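Local structure of nucleoporin NUP159 (Saccharomyces cerevisiae, 1XIP) at residues L179-S183 / L206-V211; S3-V9 / A258-F264; V242-Q246 / P269-R275; L139-N143 / S167-T171. The protein serves as a nucleoporin of the nuclear pore complex, its N-terminal beta-propeller domain functioning in mRNA export by tethering the helicase Dbp5 to the pore. The contacts are given in a common frame with arbitrary orientation. Numbering follows the deposited sequence.

Interaction 1: L179-S183 / L206-V211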
loop_
_atom_site.group_PDB
_atom_site.type_symbol
_atom_site.label_atom_id
_atom_site.label_comp_id
_atom_site.label_asym_id
_atom_site.label_seq_id
_atom_site.Cartn_x
_atom_site.Cartn_y
_atom_site.Cartn_z
ATOM N N LEU A 179 -11.955 8.913 -9.630
ATOM C CA LEU A 179 -13.409 8.783 -9.695
ATOM C C LEU A 179 -13.892 7.681 -10.643
ATOM O O LEU A 179 -13.137 7.221 -11.490
ATOM C CB LEU A 179 -14.042 10.133 -10.063
ATOM C CG LEU A 179 -13.812 11.248 -9.043
ATOM C CD1 LEU A 179 -14.416 12.571 -9.502
ATOM C CD2 LEU A 179 -14.400 10.834 -7.714
ATOM N N LYS A 180 -15.155 7.272 -10.473
ATOM C CA LYS A 180 -15.829 6.279 -11.345
ATOM C C LYS A 180 -15.814 6.613 -12.842
ATOM O O LYS A 180 -15.681 5.718 -13.680
ATOM C CB LYS A 180 -17.281 6.081 -10.916
ATOM C CG LYS A 180 -17.457 5.410 -9.590
ATOM C CD LYS A 180 -18.907 5.165 -9.315
ATOM C CE LYS A 180 -19.127 3.782 -8.758
ATOM N NZ LYS A 180 -20.594 3.466 -8.729
ATOM N N ASP A 181 -15.972 7.895 -13.170
ATOM C CA ASP A 181 -15.869 8.351 -14.553
ATOM C C ASP A 181 -14.414 8.377 -15.057
ATOM O O ASP A 181 -14.140 8.767 -16.206
ATOM C CB ASP A 181 -16.539 9.721 -14.717
ATOM C CG ASP A 181 -15.758 10.841 -14.058
ATOM O OD1 ASP A 181 -16.215 12.001 -14.161
ATOM O OD2 ASP A 181 -14.685 10.669 -13.418
ATOM N N ARG A 182 -13.493 7.967 -14.183
ATOM C CA ARG A 182 -12.072 7.814 -14.507
ATOM C C ARG A 182 -11.363 9.152 -14.558
ATOM O O ARG A 182 -10.292 9.275 -15.140
ATOM C CB ARG A 182 -11.882 7.046 -15.821
ATOM C CG ARG A 182 -12.420 5.605 -15.818
ATOM C CD ARG A 182 -11.780 4.706 -16.879
ATOM N NE ARG A 182 -12.141 5.107 -18.240
ATOM C CZ ARG A 182 -11.728 4.489 -19.337
ATOM N NH1 ARG A 182 -10.928 3.439 -19.250
ATOM N NH2 ARG A 182 -12.125 4.917 -20.529
ATOM N N SER A 183 -11.957 10.157 -13.932
ATOM C CA SER A 183 -11.291 11.442 -13.794
ATOM C C SER A 183 -10.570 11.559 -12.446
ATOM O O SER A 183 -10.808 10.768 -11.523
ATOM C CB SER A 183 -12.274 12.596 -14.021
ATOM O OG SER A 183 -13.027 12.870 -12.859
ATOM N N LEU A 206 -7.152 7.559 -24.349
ATOM C CA LEU A 206 -7.343 6.634 -23.238
ATOM C C LEU A 206 -8.813 6.378 -22.957
ATOM O O LEU A 206 -9.164 5.331 -22.421
ATOM C CB LEU A 206 -6.631 7.122 -21.976
ATOM C CG LEU A 206 -5.107 7.252 -22.035
ATOM C CD1 LEU A 206 -4.533 7.162 -20.641
ATOM C CD2 LEU A 206 -4.468 6.196 -22.959
ATOM N N GLU A 207 -9.673 7.327 -23.312
ATOM C CA GLU A 207 -11.114 7.111 -23.209
ATOM C C GLU A 207 -11.558 6.025 -24.190
ATOM O O GLU A 207 -12.585 5.363 -23.986
ATOM C CB GLU A 207 -11.875 8.405 -23.476
ATOM C CG GLU A 207 -13.214 8.479 -22.760
ATOM C CD GLU A 207 -13.055 8.789 -21.286
ATOM O OE1 GLU A 207 -12.321 9.750 -20.963
ATOM O OE2 GLU A 207 -13.652 8.069 -20.450
ATOM N N GLU A 208 -10.774 5.857 -25.256
ATOM C CA GLU A 208 -10.983 4.811 -26.257
ATOM C C GLU A 208 -11.119 3.418 -25.598
ATOM O O GLU A 208 -11.981 2.634 -25.991
ATOM C CB GLU A 208 -9.841 4.847 -27.302
ATOM C CG GLU A 208 -9.931 3.809 -28.419
ATOM C CD GLU A 208 -9.877 4.415 -29.819
ATOM O OE1 GLU A 208 -9.059 5.347 -30.043
ATOM O OE2 GLU A 208 -10.648 3.941 -30.707
ATOM N N LEU A 209 -10.281 3.134 -24.591
ATOM C CA LEU A 209 -10.407 1.910 -23.776
ATOM C C LEU A 209 -11.681 1.938 -22.949
ATOM O O LEU A 209 -11.834 2.808 -22.091
ATOM C CB LEU A 209 -9.218 1.751 -22.826
ATOM C CG LEU A 209 -7.785 1.954 -23.320
ATOM C CD1 LEU A 209 -6.900 2.416 -22.180
ATOM C CD2 LEU A 209 -7.236 0.692 -23.957
ATOM N N PRO A 210 -12.597 0.996 -23.196
ATOM C CA PRO A 210 -13.900 0.991 -22.506
ATOM C C PRO A 210 -13.753 0.896 -20.981
ATOM O O PRO A 210 -12.859 0.192 -20.496
ATOM C CB PRO A 210 -14.599 -0.257 -23.066
ATOM C CG PRO A 210 -13.511 -1.079 -23.697
ATOM C CD PRO A 210 -12.461 -0.125 -24.148
ATOM N N VAL A 211 -14.608 1.606 -20.248
ATOM C CA VAL A 211 -14.582 1.610 -18.784
ATOM C C VAL A 211 -14.687 0.204 -18.189
ATOM O O VAL A 211 -14.075 -0.094 -17.147
ATOM C CB VAL A 211 -15.712 2.497 -18.211
ATOM C CG1 VAL A 211 -16.109 2.057 -16.795
ATOM C CG2 VAL A 211 -15.290 3.949 -18.198
#
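Arg-182 carries most of this contact, with 117 Å² of it covered by the 206-211 segment. It closes a type I turn (Arg-182 N to Leu-179 O, 2.8 Å) between strands 174-179 and 184-190; its left-handed backbone (phi 77°) at the last turn position leads the chain back toward strand 184-190. From there the side chain, with chi1 m, chi2 t and chi3 m, runs into the loop after helix 204-207. Arg-182 NH2 donates to Leu-209 O at 2.6 Å, and Arg-182 NH1 adds a weak bond to the same oxygen at 3.0 Å, while NH1 also reaches Tyr-214 O. Glu-207, with chi1 t and chi2 p, brings OE2 to 3.5 Å from Arg-182 NH2 as a salt bridge near the guanidinium plane. Val-211 CG2 covers one face, 3.4 Å from Arg-182 NE. Asp-181 (chi1 p) forms an Asx turn: its OD2 accepts from Ser-183 N and OG, both at 2.8 Å. With one short bond, one weak bond and a long salt bridge, the buried charge is met mainly by backbone oxygen.

Interaction 2: S3-V9 / A258-F264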
loop_
_atom_site.group_PDB
_atom_site.type_symbol
_atom_site.label_atom_id
_atom_site.label_comp_id
_atom_site.label_asym_id
_atom_site.label_seq_id
_atom_site.Cartn_x
_atom_site.Cartn_y
_atom_site.Cartn_z
ATOM N N SER A 3 -6.171 17.183 -21.085
ATOM C CA SER A 3 -5.240 16.109 -20.746
ATOM C C SER A 3 -4.649 15.497 -21.991
ATOM O O SER A 3 -5.358 15.289 -22.966
ATOM C CB SER A 3 -5.966 15.028 -19.970
ATOM O OG SER A 3 -5.994 15.344 -18.594
ATOM N N SER A 4 -3.359 15.181 -21.954
ATOM C CA SER A 4 -2.683 14.611 -23.119
ATOM C C SER A 4 -1.941 13.298 -22.841
ATOM O O SER A 4 -1.442 13.082 -21.747
ATOM C CB SER A 4 -1.735 15.641 -23.736
ATOM O OG SER A 4 -0.435 15.547 -23.184
ATOM N N LEU A 5 -1.883 12.428 -23.854
ATOM C CA LEU A 5 -1.146 11.163 -23.792
ATOM C C LEU A 5 0.203 11.349 -24.442
ATOM O O LEU A 5 0.280 11.760 -25.587
ATOM C CB LEU A 5 -1.918 10.056 -24.533
ATOM C CG LEU A 5 -1.590 8.550 -24.405
ATOM C CD1 LEU A 5 -0.824 8.030 -25.619
ATOM C CD2 LEU A 5 -0.849 8.191 -23.104
ATOM N N LYS A 6 1.267 11.048 -23.715
ATOM C CA LYS A 6 2.618 11.184 -24.247
ATOM C C LYS A 6 3.263 9.813 -24.424
ATOM O O LYS A 6 2.602 8.795 -24.274
ATOM C CB LYS A 6 3.467 12.078 -23.332
ATOM C CG LYS A 6 3.016 13.531 -23.258
ATOM C CD LYS A 6 4.187 14.456 -22.947
ATOM C CE LYS A 6 4.576 15.311 -24.165
ATOM N NZ LYS A 6 5.857 16.080 -23.967
ATOM N N ASP A 7 4.549 9.793 -24.748
ATOM C CA ASP A 7 5.260 8.539 -24.959
ATOM C C ASP A 7 5.467 7.740 -23.675
ATOM O O ASP A 7 5.476 8.287 -22.577
ATOM C CB ASP A 7 6.615 8.797 -25.618
ATOM C CG ASP A 7 6.793 8.015 -26.903
ATOM O OD1 ASP A 7 6.202 8.430 -27.942
ATOM O OD2 ASP A 7 7.500 6.975 -26.976
ATOM N N GLU A 8 5.641 6.433 -23.852
ATOM C CA GLU A 8 6.020 5.491 -22.813
ATOM C C GLU A 8 7.059 6.080 -21.851
ATOM O O GLU A 8 8.022 6.688 -22.291
ATOM C CB GLU A 8 6.622 4.264 -23.505
ATOM C CG GLU A 8 5.937 2.931 -23.244
ATOM C CD GLU A 8 6.938 1.823 -22.898
ATOM O OE1 GLU A 8 6.728 1.094 -21.888
ATOM O OE2 GLU A 8 7.946 1.680 -23.626
ATOM N N VAL A 9 6.860 5.905 -20.545
ATOM C CA VAL A 9 7.885 6.281 -19.564
ATOM C C VAL A 9 9.015 5.288 -19.686
ATOM O O VAL A 9 8.768 4.082 -19.695
ATOM C CB VAL A 9 7.391 6.232 -18.093
ATOM C CG1 VAL A 9 7.972 7.400 -17.307
ATOM C CG2 VAL A 9 5.882 6.227 -18.000
ATOM N N ALA A 258 -2.327 17.834 -17.443
ATOM C CA ALA A 258 -1.768 16.544 -17.072
ATOM C C ALA A 258 -1.277 15.801 -18.309
ATOM O O ALA A 258 -1.921 15.835 -19.351
ATOM C CB ALA A 258 -2.810 15.725 -16.347
ATOM N N SER A 259 -0.125 15.156 -18.205
ATOM C CA SER A 259 0.312 14.220 -19.230
ATOM C C SER A 259 0.273 12.796 -18.677
ATOM O O SER A 259 0.688 12.550 -17.549
ATOM C CB SER A 259 1.714 14.554 -19.742
ATOM O OG SER A 259 2.349 15.504 -18.921
ATOM N N PHE A 260 -0.230 11.862 -19.468
ATOM C CA PHE A 260 -0.233 10.474 -19.087
ATOM C C PHE A 260 0.854 9.773 -19.871
ATOM O O PHE A 260 1.138 10.153 -20.998
ATOM C CB PHE A 260 -1.576 9.854 -19.419
ATOM C CG PHE A 260 -2.704 10.327 -18.554
ATOM C CD1 PHE A 260 -3.489 9.411 -17.871
ATOM C CD2 PHE A 260 -3.003 11.669 -18.443
ATOM C CE1 PHE A 260 -4.555 9.826 -17.075
ATOM C CE2 PHE A 260 -4.058 12.097 -17.645
ATOM C CZ PHE A 260 -4.838 11.167 -16.963
ATOM N N GLN A 261 1.465 8.750 -19.275
ATOM C CA GLN A 261 2.490 7.958 -19.952
ATOM C C GLN A 261 2.436 6.536 -19.427
ATOM O O GLN A 261 2.424 6.341 -18.211
ATOM C CB GLN A 261 3.874 8.528 -19.659
ATOM C CG GLN A 261 4.216 9.863 -20.326
ATOM C CD GLN A 261 5.531 10.422 -19.812
ATOM O OE1 GLN A 261 5.578 11.000 -18.728
ATOM N NE2 GLN A 261 6.605 10.224 -20.574
ATOM N N GLU A 262 2.439 5.552 -20.331
ATOM C CA GLU A 262 2.333 4.140 -19.956
ATOM C C GLU A 262 3.619 3.586 -19.390
ATOM O O GLU A 262 4.692 3.977 -19.826
ATOM C CB GLU A 262 1.967 3.289 -21.162
ATOM C CG GLU A 262 0.478 3.147 -21.386
ATOM C CD GLU A 262 0.028 1.705 -21.589
ATOM O OE1 GLU A 262 -0.900 1.493 -22.397
ATOM O OE2 GLU A 262 0.581 0.795 -20.927
ATOM N N THR A 263 3.500 2.679 -18.414
ATOM C CA THR A 263 4.560 1.717 -18.103
ATOM C C THR A 263 4.052 0.312 -18.205
ATOM O O THR A 263 2.891 0.021 -17.890
ATOM C CB THR A 263 5.110 1.839 -16.682
ATOM O OG1 THR A 263 4.460 2.904 -15.982
ATOM C CG2 THR A 263 6.585 2.196 -16.717
ATOM N N PHE A 264 4.966 -0.564 -18.582
ATOM C CA PHE A 264 4.755 -1.976 -18.508
ATOM C C PHE A 264 5.702 -2.539 -17.471
ATOM O O PHE A 264 5.780 -3.753 -17.292
ATOM C CB PHE A 264 4.990 -2.605 -19.886
ATOM C CG PHE A 264 4.012 -2.135 -20.926
ATOM C CD1 PHE A 264 2.773 -2.780 -21.090
ATOM C CD2 PHE A 264 4.305 -1.029 -21.722
ATOM C CE1 PHE A 264 1.851 -2.331 -22.042
ATOM C CE2 PHE A 264 3.397 -0.580 -22.668
ATOM C CZ PHE A 264 2.166 -1.237 -22.832
HETATM O O HOH W 1 -0.430 18.255 -21.312
#
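The two segments run in roughly the same direction, 35° apart end to end, and the N-terminal strand 4-5 adds a parallel edge to a blade of the beta-propeller next to strand 257-263. Bridges pair Ser-4 with Ser-259 and Leu-5 with Phe-260, at CA-CA distances of 4.9 and 4.8 Å. The parallel pattern is evident in the alternating bonds Ser-4 N to Ala-258 O (3.0 Å), Phe-260 N to Ser-4 O (2.9 Å) and Lys-6 N to Phe-260 O (2.9 Å). Beyond Lys-6 the chain leaves this pattern, yet Val-9 N returns to Glu-262 O at 3.0 Å. Between these points the side chain of Gln-261 substitutes for a backbone partner, its NE2 donating to Asp-7 O at 3.0 Å.

Leu-5 and Phe-260 share one face of the sheet, with Leu-5 CD2 4.1 Å from Phe-260 CB, and both also pack on Leu-206 of helix 204-207. Ser-4 and Ser-259 lie on the other face; Ser-259 OG is bonded to Lys-252 O. Lys-6 lays its CB 3.8 Å from Gln-261 CG. Val-9, the residue of its segment most covered here (80 Å²), sets CG2 3.5 Å from Gln-261 CB and also touches Ile-250 of strand 246-254. At the far end Glu-8 OE1 approaches the edge of the Phe-264 ring, 3.2 Å from CD2.

Interaction 3: V242-Q246 / P269-R275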
loop_
_atom_site.group_PDB
_atom_site.type_symbol
_atom_site.label_atom_id
_atom_site.label_comp_id
_atom_site.label_asym_id
_atom_site.label_seq_id
_atom_site.Cartn_x
_atom_site.Cartn_y
_atom_site.Cartn_z
ATOM N N VAL A 242 -8.665 -16.776 -11.645
ATOM C CA VAL A 242 -8.351 -15.345 -11.780
ATOM C C VAL A 242 -7.126 -14.983 -12.639
ATOM O O VAL A 242 -6.053 -15.576 -12.531
ATOM C CB VAL A 242 -8.278 -14.631 -10.393
ATOM C CG1 VAL A 242 -6.865 -14.691 -9.794
ATOM C CG2 VAL A 242 -8.767 -13.195 -10.498
ATOM N N SER A 243 -7.336 -13.989 -13.491
ATOM C CA SER A 243 -6.312 -13.422 -14.355
ATOM C C SER A 243 -6.473 -11.903 -14.245
ATOM O O SER A 243 -7.604 -11.418 -14.248
ATOM C CB SER A 243 -6.556 -13.880 -15.799
ATOM O OG SER A 243 -5.541 -13.437 -16.678
ATOM N N TYR A 244 -5.372 -11.157 -14.117
ATOM C CA TYR A 244 -5.455 -9.679 -14.126
ATOM C C TYR A 244 -4.940 -9.064 -15.423
ATOM O O TYR A 244 -3.886 -9.459 -15.939
ATOM C CB TYR A 244 -4.734 -9.045 -12.924
ATOM C CG TYR A 244 -5.276 -9.483 -11.587
ATOM C CD1 TYR A 244 -6.452 -8.926 -11.065
ATOM C CD2 TYR A 244 -4.627 -10.458 -10.846
ATOM C CE1 TYR A 244 -6.961 -9.339 -9.845
ATOM C CE2 TYR A 244 -5.131 -10.885 -9.631
ATOM C CZ TYR A 244 -6.293 -10.320 -9.134
ATOM O OH TYR A 244 -6.769 -10.745 -7.925
ATOM N N ASP A 245 -5.694 -8.106 -15.946
ATOM C CA ASP A 245 -5.241 -7.314 -17.066
ATOM C C ASP A 245 -5.263 -5.828 -16.692
ATOM O O ASP A 245 -6.325 -5.243 -16.475
ATOM C CB ASP A 245 -6.092 -7.596 -18.309
ATOM C CG ASP A 245 -5.714 -6.713 -19.498
ATOM O OD1 ASP A 245 -4.481 -6.525 -19.743
ATOM O OD2 ASP A 245 -6.578 -6.155 -20.227
ATOM N N GLN A 246 -4.084 -5.216 -16.613
ATOM C CA GLN A 246 -3.985 -3.866 -16.069
ATOM C C GLN A 246 -3.082 -2.933 -16.864
ATOM O O GLN A 246 -2.052 -3.353 -17.387
ATOM C CB GLN A 246 -3.490 -3.938 -14.630
ATOM C CG GLN A 246 -4.567 -4.263 -13.635
ATOM C CD GLN A 246 -4.007 -4.620 -12.285
ATOM O OE1 GLN A 246 -2.864 -4.310 -11.997
ATOM N NE2 GLN A 246 -4.806 -5.281 -11.453
ATOM N N PRO A 269 0.866 -7.396 -13.350
ATOM C CA PRO A 269 -0.148 -8.128 -12.599
ATOM C C PRO A 269 -0.297 -9.588 -12.992
ATOM O O PRO A 269 -1.302 -9.940 -13.615
ATOM C CB PRO A 269 -1.421 -7.370 -12.945
ATOM C CG PRO A 269 -1.197 -6.884 -14.302
ATOM C CD PRO A 269 0.277 -6.688 -14.497
ATOM N N PHE A 270 0.667 -10.427 -12.613
ATOM C CA PHE A 270 0.606 -11.864 -12.884
ATOM C C PHE A 270 -0.002 -12.654 -11.729
ATOM O O PHE A 270 0.048 -13.889 -11.708
ATOM C CB PHE A 270 2.003 -12.395 -13.227
ATOM C CG PHE A 270 2.503 -11.932 -14.566
ATOM C CD1 PHE A 270 2.172 -12.624 -15.728
ATOM C CD2 PHE A 270 3.270 -10.771 -14.674
ATOM C CE1 PHE A 270 2.613 -12.169 -16.988
ATOM C CE2 PHE A 270 3.716 -10.312 -15.922
ATOM C CZ PHE A 270 3.386 -11.013 -17.082
ATOM N N GLY A 271 -0.592 -11.953 -10.773
ATOM C CA GLY A 271 -1.148 -12.601 -9.600
ATOM C C GLY A 271 -2.208 -13.647 -9.921
ATOM O O GLY A 271 -2.948 -13.507 -10.902
ATOM N N GLN A 272 -2.285 -14.687 -9.075
ATOM C CA GLN A 272 -3.326 -15.733 -9.196
ATOM C C GLN A 272 -4.226 -15.931 -7.965
ATOM O O GLN A 272 -4.970 -16.898 -7.903
ATOM C CB GLN A 272 -2.724 -17.077 -9.587
ATOM C CG GLN A 272 -1.757 -17.036 -10.765
ATOM C CD GLN A 272 -0.802 -18.218 -10.736
ATOM O OE1 GLN A 272 0.203 -18.207 -9.997
ATOM N NE2 GLN A 272 -1.126 -19.256 -11.508
ATOM N N ILE A 273 -4.146 -15.036 -6.988
ATOM C CA ILE A 273 -5.096 -15.027 -5.880
ATOM C C ILE A 273 -6.056 -13.864 -6.092
ATOM O O ILE A 273 -5.656 -12.807 -6.578
ATOM C CB ILE A 273 -4.367 -14.878 -4.493
ATOM C CG1 ILE A 273 -3.157 -15.833 -4.337
ATOM C CG2 ILE A 273 -5.353 -15.034 -3.320
ATOM C CD1 ILE A 273 -3.342 -17.264 -4.832
ATOM N N VAL A 274 -7.322 -14.065 -5.742
ATOM C CA VAL A 274 -8.318 -12.993 -5.770
ATOM C C VAL A 274 -7.961 -11.940 -4.757
ATOM O O VAL A 274 -7.926 -12.193 -3.560
ATOM C CB VAL A 274 -9.746 -13.492 -5.464
ATOM C CG1 VAL A 274 -10.732 -12.307 -5.423
ATOM C CG2 VAL A 274 -10.179 -14.519 -6.486
ATOM N N ARG A 275 -7.702 -10.748 -5.260
ATOM C CA ARG A 275 -7.309 -9.619 -4.445
ATOM C C ARG A 275 -8.006 -8.387 -4.913
ATOM O O ARG A 275 -8.235 -8.213 -6.110
ATOM C CB ARG A 275 -5.802 -9.416 -4.520
ATOM C CG ARG A 275 -5.051 -10.494 -3.811
ATOM C CD ARG A 275 -5.244 -10.453 -2.324
ATOM N NE ARG A 275 -4.001 -10.033 -1.706
ATOM C CZ ARG A 275 -3.783 -8.859 -1.157
ATOM N NH1 ARG A 275 -4.738 -7.941 -1.091
ATOM N NH2 ARG A 275 -2.615 -8.611 -0.641
#
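This is a loop-to-loop contact of the beta-propeller, anchored by one tyrosine: 242-246 leads into strand 246-254, whereas 269-275 connects strand 257-263 to strand 279-284 of the next part of the propeller. The second segment begins inside a PXFG repeat (Pro-269, Phe-270 and Gly-271 belong to it), held here in an ordered loop. Neither segment forms regular structure with the other, and CA atoms come no closer than 5.7 Å, at Val-242 with Gln-272 and Tyr-244 with Pro-269, so side chains bridge the gap. Val-242 CG1 lies 3.4 Å from Gln-272 C, and its CB is 4.3 Å from Val-274 CG2. Pro-269 packs its CB 3.7 Å from Tyr-244 CB and 3.5 Å from Gln-246 OE1. The Tyr-244 ring (chi1 m) runs edge-on past Gly-271, whose O lies near the ring plane, 3.5 Å from Tyr-244 CD2. The ring ends in the bend at 273-275, where Tyr-244 OH donates to Ile-273 O at 2.7 Å and accepts from Arg-275 N at 2.8 Å.

Interaction 4: L139-N143 / S167-T171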
loop_
_atom_site.group_PDB
_atom_site.type_symbol
_atom_site.label_atom_id
_atom_site.label_comp_id
_atom_site.label_asym_id
_atom_site.label_seq_id
_atom_site.Cartn_x
_atom_site.Cartn_y
_atom_site.Cartn_z
ATOM N N LEU A 139 -8.260 9.650 10.246
ATOM C CA LEU A 139 -8.355 8.452 9.434
ATOM C C LEU A 139 -9.188 8.742 8.247
ATOM O O LEU A 139 -10.344 9.099 8.396
ATOM C CB LEU A 139 -9.031 7.341 10.214
ATOM C CG LEU A 139 -8.121 6.217 10.692
ATOM C CD1 LEU A 139 -8.962 5.144 11.342
ATOM C CD2 LEU A 139 -7.350 5.655 9.536
ATOM N N VAL A 140 -8.612 8.590 7.060
ATOM C CA VAL A 140 -9.364 8.787 5.837
ATOM C C VAL A 140 -9.881 7.448 5.345
ATOM O O VAL A 140 -9.121 6.505 5.209
ATOM C CB VAL A 140 -8.552 9.487 4.747
ATOM C CG1 VAL A 140 -9.456 9.795 3.551
ATOM C CG2 VAL A 140 -7.936 10.772 5.279
ATOM N N ILE A 141 -11.180 7.379 5.081
ATOM C CA ILE A 141 -11.860 6.110 4.887
ATOM C C ILE A 141 -12.615 6.075 3.565
ATOM O O ILE A 141 -13.424 6.966 3.270
ATOM C CB ILE A 141 -12.827 5.847 6.083
ATOM C CG1 ILE A 141 -12.028 5.560 7.356
ATOM C CG2 ILE A 141 -13.762 4.685 5.783
ATOM C CD1 ILE A 141 -12.794 5.729 8.634
ATOM N N LEU A 142 -12.344 5.051 2.762
ATOM C CA LEU A 142 -13.122 4.830 1.561
ATOM C C LEU A 142 -14.108 3.679 1.704
ATOM O O LEU A 142 -13.733 2.535 1.953
ATOM C CB LEU A 142 -12.242 4.650 0.335
ATOM C CG LEU A 142 -13.007 4.337 -0.961
ATOM C CD1 LEU A 142 -13.931 5.491 -1.390
ATOM C CD2 LEU A 142 -12.030 4.007 -2.047
ATOM N N ASN A 143 -15.373 4.031 1.504
ATOM C CA ASN A 143 -16.540 3.188 1.674
ATOM C C ASN A 143 -16.788 2.175 0.555
ATOM O O ASN A 143 -16.326 2.353 -0.585
ATOM C CB ASN A 143 -17.738 4.119 1.664
ATOM C CG ASN A 143 -18.731 3.771 2.670
ATOM O OD1 ASN A 143 -19.167 2.634 2.742
ATOM N ND2 ASN A 143 -19.129 4.747 3.471
ATOM N N SER A 167 -10.505 5.056 -5.756
ATOM C CA SER A 167 -9.219 5.019 -5.099
ATOM C C SER A 167 -8.837 6.405 -4.610
ATOM O O SER A 167 -9.134 7.404 -5.243
ATOM C CB SER A 167 -8.131 4.489 -6.049
ATOM O OG SER A 167 -6.960 4.134 -5.317
ATOM N N PHE A 168 -8.157 6.456 -3.485
ATOM C CA PHE A 168 -7.628 7.713 -2.988
ATOM C C PHE A 168 -6.211 7.507 -2.452
ATOM O O PHE A 168 -5.791 6.386 -2.203
ATOM C CB PHE A 168 -8.550 8.295 -1.914
ATOM C CG PHE A 168 -8.371 7.663 -0.547
ATOM C CD1 PHE A 168 -7.536 8.252 0.406
ATOM C CD2 PHE A 168 -9.050 6.491 -0.211
ATOM C CE1 PHE A 168 -7.374 7.679 1.674
ATOM C CE2 PHE A 168 -8.904 5.912 1.050
ATOM C CZ PHE A 168 -8.060 6.504 1.994
ATOM N N ASP A 169 -5.481 8.598 -2.286
ATOM C CA ASP A 169 -4.190 8.568 -1.604
ATOM C C ASP A 169 -4.019 9.880 -0.841
ATOM O O ASP A 169 -4.530 10.899 -1.272
ATOM C CB ASP A 169 -3.057 8.367 -2.622
ATOM C CG ASP A 169 -1.748 7.944 -1.974
ATOM O OD1 ASP A 169 -1.738 7.599 -0.752
ATOM O OD2 ASP A 169 -0.667 7.922 -2.612
ATOM N N VAL A 170 -3.333 9.843 0.302
ATOM C CA VAL A 170 -2.980 11.062 1.034
ATOM C C VAL A 170 -1.533 11.104 1.422
ATOM O O VAL A 170 -0.899 10.055 1.661
ATOM C CB VAL A 170 -3.731 11.232 2.370
ATOM C CG1 VAL A 170 -4.800 12.295 2.258
ATOM C CG2 VAL A 170 -4.259 9.931 2.899
ATOM N N THR A 171 -1.017 12.329 1.501
ATOM C CA THR A 171 0.218 12.614 2.206
ATOM C C THR A 171 -0.111 13.609 3.310
ATOM O O THR A 171 -1.272 13.940 3.531
ATOM C CB THR A 171 1.264 13.223 1.260
ATOM O OG1 THR A 171 0.755 14.455 0.707
ATOM C CG2 THR A 171 1.505 12.317 0.051
#
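Along strand 139-143 the side chains alternate, and the even-numbered ones face strand 167-170. Val-140 comes first: its CG1 meets Phe-168 CE1 at 3.5 Å, its O lies 3.4 Å from Phe-168 CZ, and CG2 is a looser 4.5 Å from Val-170 CG2. Ile-141 points away and packs instead on Val-129 and Leu-132 of the neighbouring strand in its own sheet. Leu-142 turns back, placing CB 3.6 Å from Phe-168 CE2 and CD2 4.1 Å from Ser-167 N. Phe-168, with chi1 p, thereby fills the space between Val-140 and Leu-142, and Leu-148 of strand 147-152 touches all three. The strands run antiparallel (173°), but their axes are 8.4 Å apart, too far for strand pairing, and the contact is made by apolar side chains. Strand 139-143 belongs to the sheet 129-134 to 158-165, and strand 167-170 is the first of the next sheet, 167-170 to 193-200. Face-to-face packing of consecutive four-stranded blades through buried apolar side chains is characteristic of a beta-propeller.

Going along the chain, interaction 4 closes before interaction 1 opens, and both are nested inside the long loop closed by interaction 2; interaction 3 follows interaction 1 and crosses interaction 2. Interactions 1 and 2 are the nearest pair, centres about 15 Å apart, and they touch: Leu-206 CD1 lies 3.7 Å from Phe-260 CD1. The other pairs have centres about 20 to 25 Å apart and do not touch. Interaction 4 packs two consecutive blades; interaction 1 ties a hairpin of the second, 167-170 to 193-200, to the loop leading to the next. Interaction 2 adds the N-terminal strand to that five-stranded sheet, 215-221 to 4-5, and interaction 3 joins its flanking loops, all within the Dbp5-interacting domain.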